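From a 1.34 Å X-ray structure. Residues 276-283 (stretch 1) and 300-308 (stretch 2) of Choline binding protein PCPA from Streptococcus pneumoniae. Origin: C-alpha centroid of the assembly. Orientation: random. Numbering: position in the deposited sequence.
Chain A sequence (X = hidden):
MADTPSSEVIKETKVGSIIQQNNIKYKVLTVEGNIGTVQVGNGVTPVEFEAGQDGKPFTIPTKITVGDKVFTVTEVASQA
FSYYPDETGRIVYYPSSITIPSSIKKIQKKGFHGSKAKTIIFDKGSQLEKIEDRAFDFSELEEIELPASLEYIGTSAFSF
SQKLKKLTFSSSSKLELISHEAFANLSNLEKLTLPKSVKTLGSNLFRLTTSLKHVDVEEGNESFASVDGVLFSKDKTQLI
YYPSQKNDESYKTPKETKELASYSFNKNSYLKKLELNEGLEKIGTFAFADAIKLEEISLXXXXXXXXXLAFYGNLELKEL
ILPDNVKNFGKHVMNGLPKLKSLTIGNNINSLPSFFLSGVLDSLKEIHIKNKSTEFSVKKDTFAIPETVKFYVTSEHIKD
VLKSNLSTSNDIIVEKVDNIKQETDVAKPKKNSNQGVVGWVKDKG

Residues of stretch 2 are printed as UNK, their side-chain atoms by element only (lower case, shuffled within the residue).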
ATOM      1  N   LEU A 276      15.193 -10.091  13.272  1.00 12.55           N
ATOM      2  CA  LEU A 276      15.414 -10.426  11.865  1.00 12.68           C
ATOM      3  C   LEU A 276      16.445 -11.522  11.793  1.00 15.48           C
ATOM      4  O   LEU A 276      17.250 -11.723  12.726  1.00 15.81           O
ATOM      5  CB  LEU A 276      15.794  -9.213  11.023  1.00 12.92           C
ATOM      6  CG  LEU A 276      14.786  -8.059  11.089  1.00 15.04           C
ATOM      7  CD1 LEU A 276      15.226  -6.909  10.236  1.00 14.64           C
ATOM      8  CD2 LEU A 276      13.400  -8.487  10.640  1.00 14.83           C
ATOM      9  N   ASN A 277      16.386 -12.291  10.713  1.00 12.11           N
ATOM     10  CA  ASN A 277      17.237 -13.460  10.589  1.00 11.31           C
ATOM     11  C   ASN A 277      18.511 -13.224   9.785  1.00 13.53           C
ATOM     12  O   ASN A 277      18.513 -12.457   8.815  1.00 12.40           O
ATOM     13  CB  ASN A 277      16.454 -14.535   9.829  1.00 12.61           C
ATOM     14  CG  ASN A 277      15.958 -14.047   8.474  1.00 14.73           C
ATOM     15  OD1 ASN A 277      15.089 -13.174   8.376  1.00 13.53           O
ATOM     16  ND2 ASN A 277      16.551 -14.491   7.380  1.00 12.25           N
ATOM     17  N   GLU A 278      19.597 -13.972  10.110  1.00 12.32           N
ATOM     18  CA  GLU A 278      20.739 -13.972   9.228  1.00 11.97           C
ATOM     19  C   GLU A 278      20.264 -14.510   7.876  1.00 13.93           C
ATOM     20  O   GLU A 278      19.496 -15.491   7.828  1.00 13.32           O
ATOM     21  CB  GLU A 278      21.857 -14.876   9.754  1.00 13.77           C
ATOM     22  CG  GLU A 278      22.705 -14.200  10.804  1.00 17.28           C
ATOM     23  CD  GLU A 278      23.183 -12.796  10.476  1.00 13.62           C
ATOM     24  OE1 GLU A 278      23.608 -12.544   9.323  1.00 15.33           O
ATOM     25  OE2 GLU A 278      23.162 -11.969  11.413  1.00 13.43           O
ATOM     26  N   GLY A 279      20.718 -13.865   6.814  1.00 13.47           N
ATOM     27  CA  GLY A 279      20.333 -14.175   5.447  1.00 13.60           C
ATOM     28  C   GLY A 279      19.493 -13.038   4.876  1.00 14.95           C
ATOM     29  O   GLY A 279      19.433 -12.866   3.658  1.00 15.27           O
ATOM     30  N   LEU A 280      18.841 -12.250   5.758  1.00 12.24           N
ATOM     31  CA  LEU A 280      18.056 -11.087   5.307  1.00 10.78           C
ATOM     32  C   LEU A 280      19.033 -10.041   4.781  1.00 13.43           C
ATOM     33  O   LEU A 280      20.017  -9.688   5.443  1.00 12.55           O
ATOM     34  CB  LEU A 280      17.209 -10.548   6.447  1.00 12.00           C
ATOM     35  CG  LEU A 280      16.112  -9.585   6.023  1.00 16.39           C
ATOM     36  CD1 LEU A 280      14.849  -9.871   6.779  1.00 19.21           C
ATOM     37  CD2 LEU A 280      16.533  -8.180   6.239  1.00 19.80           C
ATOM     38  N   GLU A 281      18.784  -9.565   3.561  1.00 11.25           N
ATOM     39  CA  GLU A 281      19.668  -8.614   2.896  1.00 11.36           C
ATOM     40  C   GLU A 281      19.113  -7.206   2.764  1.00 11.44           C
ATOM     41  O   GLU A 281      19.899  -6.268   2.665  1.00 11.39           O
ATOM     42  CB  GLU A 281      19.988  -9.077   1.466  1.00 13.85           C
ATOM     43  CG  GLU A 281      20.651 -10.447   1.390  1.00 21.92           C
ATOM     44  CD  GLU A 281      20.682 -11.071   0.004  1.00 40.27           C
ATOM     45  OE1 GLU A 281      20.004 -10.559  -0.919  1.00 34.62           O
ATOM     46  OE2 GLU A 281      21.375 -12.101  -0.149  1.00 33.45           O
ATOM     47  N   LYS A 282      17.798  -7.064   2.673  1.00 10.65           N
ATOM     48  CA  LYS A 282      17.192  -5.776   2.369  1.00 10.42           C
ATOM     49  C   LYS A 282      15.950  -5.488   3.156  1.00 12.58           C
ATOM     50  O   LYS A 282      15.077  -6.352   3.290  1.00 11.44           O
ATOM     51  CB  LYS A 282      16.893  -5.769   0.846  1.00 11.74           C
ATOM     52  CG  LYS A 282      16.142  -4.538   0.334  1.00 13.08           C
ATOM     53  CD  LYS A 282      16.011  -4.647  -1.179  1.00 17.90           C
ATOM     54  CE  LYS A 282      15.442  -3.412  -1.785  1.00 28.51           C
ATOM     55  NZ  LYS A 282      15.311  -3.581  -3.262  1.00 32.27           N
ATOM     56  N   ILE A 283      15.847  -4.233   3.613  1.00 10.17           N
ATOM     57  CA  ILE A 283      14.661  -3.715   4.286  1.00  9.84           C
ATOM     58  C   ILE A 283      14.084  -2.627   3.372  1.00 10.94           C
ATOM     59  O   ILE A 283      14.750  -1.608   3.114  1.00 10.35           O
ATOM     60  CB  ILE A 283      15.004  -3.154   5.681  1.00 11.84           C
ATOM     61  CG1 ILE A 283      15.500  -4.299   6.578  1.00 11.94           C
ATOM     62  CG2 ILE A 283      13.816  -2.409   6.288  1.00 12.26           C
ATOM     63  CD1 ILE A 283      16.079  -3.838   7.912  1.00 12.66           C
ATOM     64  N   UNK A 300      20.583  -8.064  11.144  1.00 11.05           N
ATOM     65  CA  UNK A 300      21.601  -9.109  10.948  1.00 10.10           C
ATOM     66  C   UNK A 300      22.884  -8.694  10.243  1.00 12.03           C
ATOM     67  O   UNK A 300      22.925  -7.683   9.552  1.00 12.07           O
ATOM     68  c   UNK A 300      20.848 -10.157  10.118  1.00 11.53           C
ATOM     69  c   UNK A 300      19.913  -9.300   9.258  1.00 12.57           C
ATOM     70  c   UNK A 300      19.454  -8.226  10.206  1.00 11.08           C
ATOM     71  N   UNK A 301      23.960  -9.498  10.430  1.00 11.56           N
ATOM     72  CA  UNK A 301      25.230  -9.263   9.762  1.00 11.91           C
ATOM     73  C   UNK A 301      25.089  -9.224   8.244  1.00 11.62           C
ATOM     74  O   UNK A 301      25.834  -8.519   7.593  1.00 13.39           O
ATOM     75  n   UNK A 301      26.882  -9.191  12.117  1.00 13.64           N
ATOM     76  o   UNK A 301      26.485 -11.395  12.340  1.00 18.78           O
ATOM     77  c   UNK A 301      26.227 -10.376  10.146  1.00 12.02           C
ATOM     78  c   UNK A 301      26.546 -10.361  11.623  1.00 18.20           C
ATOM     79  N   UNK A 302      24.119  -9.987   7.689  1.00 10.87           N
ATOM     80  CA  UNK A 302      23.891 -10.046   6.248  1.00 11.15           C
ATOM     81  C   UNK A 302      23.206  -8.803   5.672  1.00 13.22           C
ATOM     82  O   UNK A 302      23.127  -8.694   4.440  1.00 14.49           O
ATOM     83  c   UNK A 302      23.038 -11.268   5.919  1.00 13.69           C
ATOM     84  o   UNK A 302      21.864 -11.254   6.710  1.00 13.27           O
ATOM     85  N   UNK A 303      22.709  -7.882   6.525  1.00 10.45           N
ATOM     86  CA  UNK A 303      21.951  -6.738   5.995  1.00 10.57           C
ATOM     87  C   UNK A 303      22.796  -5.829   5.121  1.00 14.32           C
ATOM     88  O   UNK A 303      23.789  -5.267   5.570  1.00 13.58           O
ATOM     89  c   UNK A 303      21.351  -5.969   7.169  1.00 10.19           C
ATOM     90  c   UNK A 303      20.016  -4.096   8.104  1.00 12.80           C
ATOM     91  c   UNK A 303      20.429  -4.776   6.816  1.00 11.48           C
ATOM     92  c   UNK A 303      19.180  -5.243   6.066  1.00 12.38           C
ATOM     93  N   UNK A 304      22.348  -5.633   3.855  1.00 11.78           N
ATOM     94  CA  UNK A 304      23.074  -4.813   2.906  1.00 11.98           C
ATOM     95  C   UNK A 304      22.412  -3.466   2.628  1.00 12.68           C
ATOM     96  O   UNK A 304      23.113  -2.511   2.270  1.00 11.78           O
ATOM     97  o   UNK A 304      23.986  -8.852   0.176  1.00 42.36           O
ATOM     98  c   UNK A 304      23.631  -7.651   0.206  1.00 47.76           C
ATOM     99  o   UNK A 304      23.110  -7.067  -0.775  1.00 37.49           O
ATOM    100  c   UNK A 304      23.802  -6.890   1.514  1.00 24.75           C
ATOM    101  c   UNK A 304      23.108  -5.534   1.545  1.00 14.86           C
ATOM    102  N   UNK A 305      21.074  -3.421   2.641  1.00 10.92           N
ATOM    103  CA  UNK A 305      20.340  -2.249   2.192  1.00 10.86           C
ATOM    104  C   UNK A 305      19.225  -1.918   3.139  1.00 11.75           C
ATOM    105  O   UNK A 305      18.406  -2.788   3.450  1.00 10.82           O
ATOM    106  o   UNK A 305      20.821  -2.919  -0.099  1.00 14.17           O
ATOM    107  c   UNK A 305      18.923  -1.409   0.196  1.00 12.51           C
ATOM    108  c   UNK A 305      19.739  -2.576   0.776  1.00 12.59           C
ATOM    109  N   UNK A 306      19.106  -0.625   3.492  1.00 10.22           N
ATOM    110  CA  UNK A 306      17.999  -0.126   4.296  1.00  9.79           C
ATOM    111  C   UNK A 306      17.461   1.072   3.533  1.00 10.80           C
ATOM    112  O   UNK A 306      18.142   2.089   3.421  1.00 11.87           O
ATOM    113  c   UNK A 306      17.095   0.564   6.533  1.00 13.46           C
ATOM    114  c   UNK A 306      19.174  -0.858   6.413  1.00 10.86           C
ATOM    115  c   UNK A 306      18.371   0.244   5.737  1.00 11.15           C
ATOM    116  c   UNK A 306      19.663  -0.438   7.826  1.00 13.34           C
ATOM    117  N   UNK A 307      16.243   0.959   2.977  1.00  9.97           N
ATOM    118  CA  UNK A 307      15.685   1.982   2.114  1.00 10.24           C
ATOM    119  C   UNK A 307      15.060   3.156   2.842  1.00 10.90           C
ATOM    120  O   UNK A 307      14.932   3.174   4.076  1.00 10.18           O
ATOM    121  c   UNK A 307      14.350  -0.139  -0.912  1.00 24.69           C
ATOM    122  o   UNK A 307      13.102  -0.124  -0.746  1.00 23.49           O
ATOM    123  c   UNK A 307      15.286   0.314   0.198  1.00 13.06           C
ATOM    124  c   UNK A 307      14.680   1.346   1.133  1.00 10.67           C
ATOM    125  o   UNK A 307      14.893  -0.533  -1.966  1.00 27.28           O
ATOM    126  N   UNK A 308      14.647   4.139   2.047  1.00 10.16           N
ATOM    127  CA  UNK A 308      14.071   5.383   2.509  1.00  9.14           C
ATOM    128  C   UNK A 308      12.981   5.218   3.557  1.00 11.25           C
ATOM    129  O   UNK A 308      12.050   4.435   3.374  1.00 10.14           O
ATOM    130  n   UNK A 308       9.772  10.745   0.892  1.00 20.16           N
ATOM    131  c   UNK A 308      13.538   6.168   1.291  1.00 11.14           C
ATOM    132  n   UNK A 308       9.660   8.604   0.071  1.00 17.33           N
ATOM    133  c   UNK A 308      12.486   8.287   0.382  1.00 13.96           C
ATOM    134  c   UNK A 308      10.378   9.605   0.565  1.00 18.66           C
ATOM    135  n   UNK A 308      11.690   9.476   0.723  1.00 15.00           N
ATOM    136  c   UNK A 308      12.690   7.402   1.615  1.00 12.11           C
TER
HETATM  137  O   HOH W   1      13.602  -1.589  -4.038  1.00 49.98           O

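Position 300 carries three side-chain carbons that close a ring onto the backbone N. One ring carbon lies 3.9 Å from CB of Leu276 and another 3.5 Å from O of Asn277. Only proline forms such a ring: Pro300, a compact apolar wedge that also meets Leu280 (Pro300 CG to Leu280 CB, 4.1 Å).

Position 301 has two carbons, the second bearing one oxygen and one nitrogen; the oxygen is 3.5 Å from Glu278 OE2, two acceptors and no bond. This is Asn301. Its exposed amide tolerates solvent, while its backbone N donates to Glu278 OE2 at 2.8 Å.

Position 302 has one carbon and then one oxygen, which lies 2.9 Å from Gly279 N and 2.7 Å from Leu280 O: Ser302. In the p rotamer the small hydroxyl reaches two backbone groups, accepting from Gly279 N and donating to Leu280 O. Its backbone N donates to Glu278 OE1 at 3.1 Å, so one carboxylate receives two successive amides of the type I turn that starts at Pro300.

Position 303 has four carbons forked at the second; one end carbon lies 4.0 Å from Leu280 CD2 and 3.8 Å from Ile283 CG1. This is leucine. Buried Leu303 packs its CD1 against both, which already touch each other.

Position 304 has three carbons, the third with two oxygens, one of them 4.2 Å from Glu281 OE2: Glu304. The partly exposed chain suits a charge, although the two carboxylates are a like-charged pair. Its backbone N donates to Glu281 O at 2.8 Å.

Position 305 shows a first carbon, 4.1 Å from Lys282 CG, carrying one oxygen and one carbon: Thr305. Branching at CB suits a strand, and the side chain shares a sheet face with Lys282; its hydroxyl is hydrogen-bonded elsewhere in the structure.

Position 306 has four carbons forked at the first, one arm two carbons long; the shorter arm is 4.3 Å from Ile283 CB. Ile306 is buried beside Ile283.

Position 307 again has three carbons ending in two oxygens, one 3.3 Å from Lys282 NZ: Glu307. Its OE2 forms a salt bridge with Lys282 NZ, and a water links the same two atoms.

Position 308 has three carbons, a nitrogen, then a carbon with two more nitrogens, touching nothing on stretch 1: Arg308. Its CA-to-CB bond points away; its long charged chain suits this exposed place.

The contact thus joins two turns and a short parallel pairing. Glu281 O accepts from both Glu304 N and Thr305 N (3.1 Å to the latter); Ile283 N then donates to Thr305 O at 2.9 Å, and Glu307 N to Ile283 O at 3.0 Å. Leucine and isoleucine side chains pack beneath this ladder, while Lys282 and Glu307 add a charged clasp.

Stretch 2 300-308: PNSLETIER
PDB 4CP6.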